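Long-range contacts in glycoside hydrolase family 16 protein (PDB 7KR6), which is an endo-glucanase of glycoside hydrolase family 16 that probably hydrolyses the O-glycosidic bonds of mixed-linkage beta-glucans: residues 149-153 / 243-247; 161-165 / 188-192. The protein carries 1 engineered substitution. All coordinates share one frame; numbering follows the deposited sequence.

Followed from the N terminus, the chain leaves strand 144-150 through 149-153 and soon reaches 161-165, which leads into strand 164-171. After that strand and its antiparallel neighbour 179-186, the loop 188-192 folds back on 161-165, so interaction 2 closes the shorter circuit. Strands 197-203, 207-212, 215-221 and 232-240 follow before 243-247 returns to 149-153 and closes interaction 1, a longer circuit that encloses the shorter without crossing it. The two contacts also meet: Met150 CE lies 3.3 Å from Gln164 O and packs on Gln192, and Glu152 OE2 probably shares a hydrogen bond with Gln164 NE2. Adjacent strands 144-150 and 164-171 join both contacts.

Interaction 1 (149-153 / 243-247). Engineered in segment 149-153: Ala149 (natural residue Glu).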
loop_
_atom_site.group_PDB
_atom_site.type_symbol
_atom_site.label_atom_id
_atom_site.label_comp_id
_atom_site.label_asym_id
_atom_site.label_seq_id
_atom_site.Cartn_x
_atom_site.Cartn_y
_atom_site.Cartn_z
ATOM N N ALA A 149 9.851 -7.591 -1.849
ATOM C CA ALA A 149 9.597 -7.298 -3.256
ATOM C C ALA A 149 10.281 -5.980 -3.567
ATOM O O ALA A 149 10.345 -5.112 -2.693
ATOM C CB ALA A 149 8.140 -7.214 -3.533
ATOM N N MET A 150 10.798 -5.869 -4.776
ATOM C CA MET A 150 11.262 -4.544 -5.288
ATOM C C MET A 150 10.545 -4.280 -6.597
ATOM O O MET A 150 9.927 -5.184 -7.191
ATOM C CB MET A 150 12.776 -4.524 -5.472
ATOM C CG MET A 150 13.494 -4.751 -4.177
ATOM S SD MET A 150 15.251 -4.410 -4.189
ATOM C CE MET A 150 15.208 -2.624 -4.006
ATOM N N GLY A 151 10.591 -3.030 -7.047
ATOM C CA GLY A 151 9.980 -2.691 -8.347
ATOM C C GLY A 151 8.747 -1.814 -8.207
ATOM O O GLY A 151 8.087 -1.556 -9.232
ATOM N N GLU A 152 8.340 -1.405 -7.003
ATOM C CA GLU A 152 7.038 -0.705 -6.818
ATOM C C GLU A 152 7.009 0.619 -7.592
ATOM O O GLU A 152 8.068 1.279 -7.679
ATOM C CB GLU A 152 6.773 -0.470 -5.335
ATOM C CG GLU A 152 5.317 -0.185 -5.000
ATOM C CD GLU A 152 4.965 1.297 -4.954
ATOM O OE1 GLU A 152 3.830 1.642 -5.231
ATOM O OE2 GLU A 152 5.873 2.112 -4.731
ATOM N N GLN A 153 5.826 0.981 -8.105
ATOM C CA GLN A 153 5.550 2.234 -8.884
ATOM C C GLN A 153 6.261 3.447 -8.244
ATOM O O GLN A 153 6.936 4.190 -8.972
ATOM C CB GLN A 153 4.035 2.466 -8.920
ATOM C CG GLN A 153 3.581 3.709 -9.671
ATOM C CD GLN A 153 2.074 3.747 -9.841
ATOM O OE1 GLN A 153 1.389 2.748 -9.711
ATOM N NE2 GLN A 153 1.547 4.907 -10.165
ATOM N N ALA A 243 0.307 -4.431 -11.664
ATOM C CA ALA A 243 -0.239 -3.233 -10.994
ATOM C C ALA A 243 0.758 -2.659 -9.986
ATOM O O ALA A 243 0.873 -1.442 -9.899
ATOM C CB ALA A 243 -1.520 -3.529 -10.304
ATOM N N PHE A 244 1.464 -3.518 -9.251
ATOM C CA PHE A 244 2.466 -3.101 -8.252
ATOM C C PHE A 244 3.482 -2.147 -8.856
ATOM O O PHE A 244 3.911 -1.197 -8.165
ATOM C CB PHE A 244 3.105 -4.366 -7.708
ATOM C CG PHE A 244 4.199 -4.153 -6.711
ATOM C CD1 PHE A 244 3.895 -3.897 -5.382
ATOM C CD2 PHE A 244 5.504 -4.292 -7.104
ATOM C CE1 PHE A 244 4.915 -3.774 -4.443
ATOM C CE2 PHE A 244 6.515 -4.205 -6.163
ATOM C CZ PHE A 244 6.216 -3.933 -4.840
ATOM N N THR A 245 3.867 -2.395 -10.101
ATOM C CA THR A 245 4.948 -1.626 -10.773
ATOM C C THR A 245 4.353 -0.369 -11.442
ATOM O O THR A 245 5.143 0.517 -11.813
ATOM C CB THR A 245 5.636 -2.448 -11.848
ATOM O OG1 THR A 245 4.760 -2.602 -12.975
ATOM C CG2 THR A 245 6.108 -3.814 -11.391
ATOM N N GLY A 246 3.039 -0.328 -11.562
ATOM C CA GLY A 246 2.286 0.689 -12.303
ATOM C C GLY A 246 2.406 0.554 -13.807
ATOM O O GLY A 246 1.819 1.416 -14.509
ATOM N N ILE A 247 2.998 -0.522 -14.310
ATOM C CA ILE A 247 3.131 -0.784 -15.758
ATOM C C ILE A 247 2.353 -2.035 -16.114
ATOM O O ILE A 247 2.788 -3.153 -15.680
ATOM C CB ILE A 247 4.608 -0.943 -16.099
ATOM C CG1 ILE A 247 5.352 0.367 -15.865
ATOM C CG2 ILE A 247 4.765 -1.483 -17.506
ATOM C CD1 ILE A 247 6.845 0.179 -15.734
HETATM O O HOH W 1 2.090 0.142 -6.303
#
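Phe244 lays one face of its ring against the side chain of Glu152. Glu152 CB stands 3.9 Å from the Phe244 ring centroid and 26° off the normal, a CH-pi contact displaced toward the rim. With CG anti to the backbone N (chi1 178°), the phenyl group reaches along 149-153 until its edge meets Met150 O, 3.7 Å from Phe244 CE2 and in the ring plane. Ala149, an engineered residue, approaches obliquely, its CB 4.0 Å from Phe244 CZ.

The backbone of Phe244 supplies the polar grip. Gln153 N donates to Phe244 O at 2.9 Å with an N-H...O angle of 159°, in the carbonyl plane and on a lone pair. A water bonds to the same carbonyl and makes a short contact with Glu152 OE1, while Glu152 OE2 bonds to Ser154 OG and probably to Gln164 NE2. Among the CA-H...O contacts, two run in opposite senses: Glu152 CA to Phe244 O at 3.4 Å and Thr245 CA to Gly151 O at 3.5 Å. Beyond them the extended Gln153 side chain lies beside the turn, bringing OE1 within 3.4 Å of Gly246 CA.

Ala149 replaces the last glutamate of the ExDxxE signature of family 16, which begins at Glu144 on the same strand, and its side chain is about 5 Å from a bound 2-deoxy-2-fluoroglucose. The contact therefore borders the glycan cleft. Phe244 stacks on Trp126 of strand 125-133 and touches Asn166 of strand 164-171, so the 3-10 segment 243-245 that follows strand 232-240 packs against the end of strand 144-150 and both its neighbours.

Interaction 2 (161-165 / 188-192); sequences SEKQV and ANSLQ
Glu162 can be followed outward from its backbone along Ser190 and Gln192. Its CB lies 3.5 Å from Ser190 OG. CG, beside the backbone N and anti to the carbonyl carbon (chi1 -67°), passes 3.6 Å from Gln192 OE1. The chain then runs extended to the carboxylate, whose CD lies 3.7 Å from Ser190 OG. There OE1 accepts a hydrogen bond from Ser190 OG at 2.7 Å. The hydroxyl reaches the anti side of that oxygen, 27° out of the carboxylate plane; OE2 forms a salt bridge with Lys120 NZ.

Ser190 OG has a second task, accepting from Gln192 N at 2.9 Å. That bond defines an ST turn. The backbones are also tied directly: Leu191 N donates to Glu162 O at 2.9 Å, nearly straight at 170°. Gln192 finds its strongest polar partner in Thr121 OG1, which pairs with its NE2 in a hydrogen bond, while its OE1 accepts from a water that also bonds to Ser161 OG.

Along the other flank Lys163 extends beside the backbone of 188-190, and its NZ donates to Ala188 O at 3.2 Å, tilted out of the carbonyl plane. Inward, Val165 CG2 and Leu191 CD1 press together at 3.5 Å, tight for two methyls, with the side chains crossing at about a right angle; Ile212 of strand 207-212 touches both.

In the beta-sandwich (jelly-roll) fold of family 16, the contact holds 161-165, leading into strand 164-171, to the loop after its antiparallel partner 179-186. Since Lys120 NZ bonds to both Glu162 OE2 and Gln192 O, a single ammonium links the two segments, and its positive charge, together with the Ser190 bond, would be expected to favour the ionised form of Glu162.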
loop_
_atom_site.group_PDB
_atom_site.type_symbol
_atom_site.label_atom_id
_atom_site.label_comp_id
_atom_site.label_asym_id
_atom_site.label_seq_id
_atom_site.Cartn_x
_atom_site.Cartn_y
_atom_site.Cartn_z
ATOM N N SER A 161 14.588 3.316 -6.951
ATOM C CA SER A 161 14.215 1.930 -7.332
ATOM C C SER A 161 15.253 0.904 -6.880
ATOM O O SER A 161 14.862 -0.277 -6.716
ATOM C CB SER A 161 13.935 1.824 -8.781
ATOM O OG SER A 161 15.091 2.134 -9.548
ATOM N N GLU A 162 16.520 1.281 -6.647
ATOM C CA GLU A 162 17.557 0.300 -6.260
ATOM C C GLU A 162 17.510 0.044 -4.751
ATOM O O GLU A 162 18.136 -0.946 -4.320
ATOM C CB GLU A 162 18.961 0.742 -6.687
ATOM C CG GLU A 162 19.100 0.753 -8.193
ATOM C CD GLU A 162 20.528 0.939 -8.674
ATOM O OE1 GLU A 162 21.471 0.757 -7.866
ATOM O OE2 GLU A 162 20.690 1.190 -9.874
ATOM N N LYS A 163 16.874 0.912 -3.985
ATOM C CA LYS A 163 16.878 0.843 -2.513
ATOM C C LYS A 163 15.491 0.548 -1.947
ATOM O O LYS A 163 15.434 0.134 -0.772
ATOM C CB LYS A 163 17.417 2.127 -1.894
ATOM C CG LYS A 163 18.869 2.390 -2.251
ATOM C CD LYS A 163 19.491 3.481 -1.444
ATOM C CE LYS A 163 20.787 3.983 -2.057
ATOM N NZ LYS A 163 21.260 5.161 -1.283
ATOM N N GLN A 164 14.420 0.750 -2.703
ATOM C CA GLN A 164 13.053 0.741 -2.130
ATOM C C GLN A 164 12.523 -0.689 -2.057
ATOM O O GLN A 164 12.289 -1.329 -3.116
ATOM C CB GLN A 164 12.104 1.627 -2.917
ATOM C CG GLN A 164 10.787 1.712 -2.188
ATOM C CD GLN A 164 9.782 2.492 -2.981
ATOM O OE1 GLN A 164 9.953 3.695 -3.182
ATOM N NE2 GLN A 164 8.790 1.779 -3.465
ATOM N N VAL A 165 12.279 -1.139 -0.833
ATOM C CA VAL A 165 11.770 -2.496 -0.586
ATOM C C VAL A 165 10.348 -2.389 -0.057
ATOM O O VAL A 165 10.054 -1.519 0.776
ATOM C CB VAL A 165 12.650 -3.254 0.410
ATOM C CG1 VAL A 165 12.059 -4.608 0.719
ATOM C CG2 VAL A 165 14.064 -3.398 -0.114
ATOM N N ALA A 188 19.830 1.284 3.271
ATOM C CA ALA A 188 20.936 2.281 3.192
ATOM C C ALA A 188 21.557 2.301 1.809
ATOM O O ALA A 188 21.885 3.374 1.320
ATOM C CB ALA A 188 21.985 1.965 4.238
ATOM N N ASN A 189 21.778 1.142 1.216
ATOM C CA ASN A 189 22.580 1.015 -0.015
ATOM C C ASN A 189 21.790 0.280 -1.084
ATOM O O ASN A 189 20.834 -0.440 -0.726
ATOM C CB ASN A 189 23.868 0.235 0.276
ATOM C CG ASN A 189 24.654 0.846 1.410
ATOM O OD1 ASN A 189 24.841 0.224 2.471
ATOM N ND2 ASN A 189 25.089 2.061 1.187
ATOM N N SER A 190 22.226 0.372 -2.340
ATOM C CA SER A 190 21.594 -0.365 -3.462
ATOM C C SER A 190 21.588 -1.876 -3.177
ATOM O O SER A 190 22.623 -2.423 -2.688
ATOM C CB SER A 190 22.288 -0.093 -4.767
ATOM O OG SER A 190 21.819 -0.963 -5.768
ATOM N N LEU A 191 20.440 -2.525 -3.402
ATOM C CA LEU A 191 20.279 -3.998 -3.373
ATOM C C LEU A 191 20.405 -4.552 -4.776
ATOM O O LEU A 191 20.297 -5.772 -4.934
ATOM C CB LEU A 191 18.934 -4.358 -2.752
ATOM C CG LEU A 191 18.819 -3.939 -1.304
ATOM C CD1 LEU A 191 17.370 -4.137 -0.860
ATOM C CD2 LEU A 191 19.781 -4.749 -0.409
ATOM N N GLN A 192 20.743 -3.689 -5.757
ATOM C CA GLN A 192 20.703 -4.044 -7.183
ATOM C C GLN A 192 22.079 -3.668 -7.753
ATOM O O GLN A 192 22.132 -2.968 -8.762
ATOM C CB GLN A 192 19.541 -3.388 -7.911
ATOM C CG GLN A 192 18.182 -3.788 -7.353
ATOM C CD GLN A 192 17.031 -3.003 -7.945
ATOM O OE1 GLN A 192 17.213 -2.210 -8.873
ATOM N NE2 GLN A 192 15.850 -3.137 -7.358
HETATM O O HOH W 2 16.396 -0.077 -10.354
#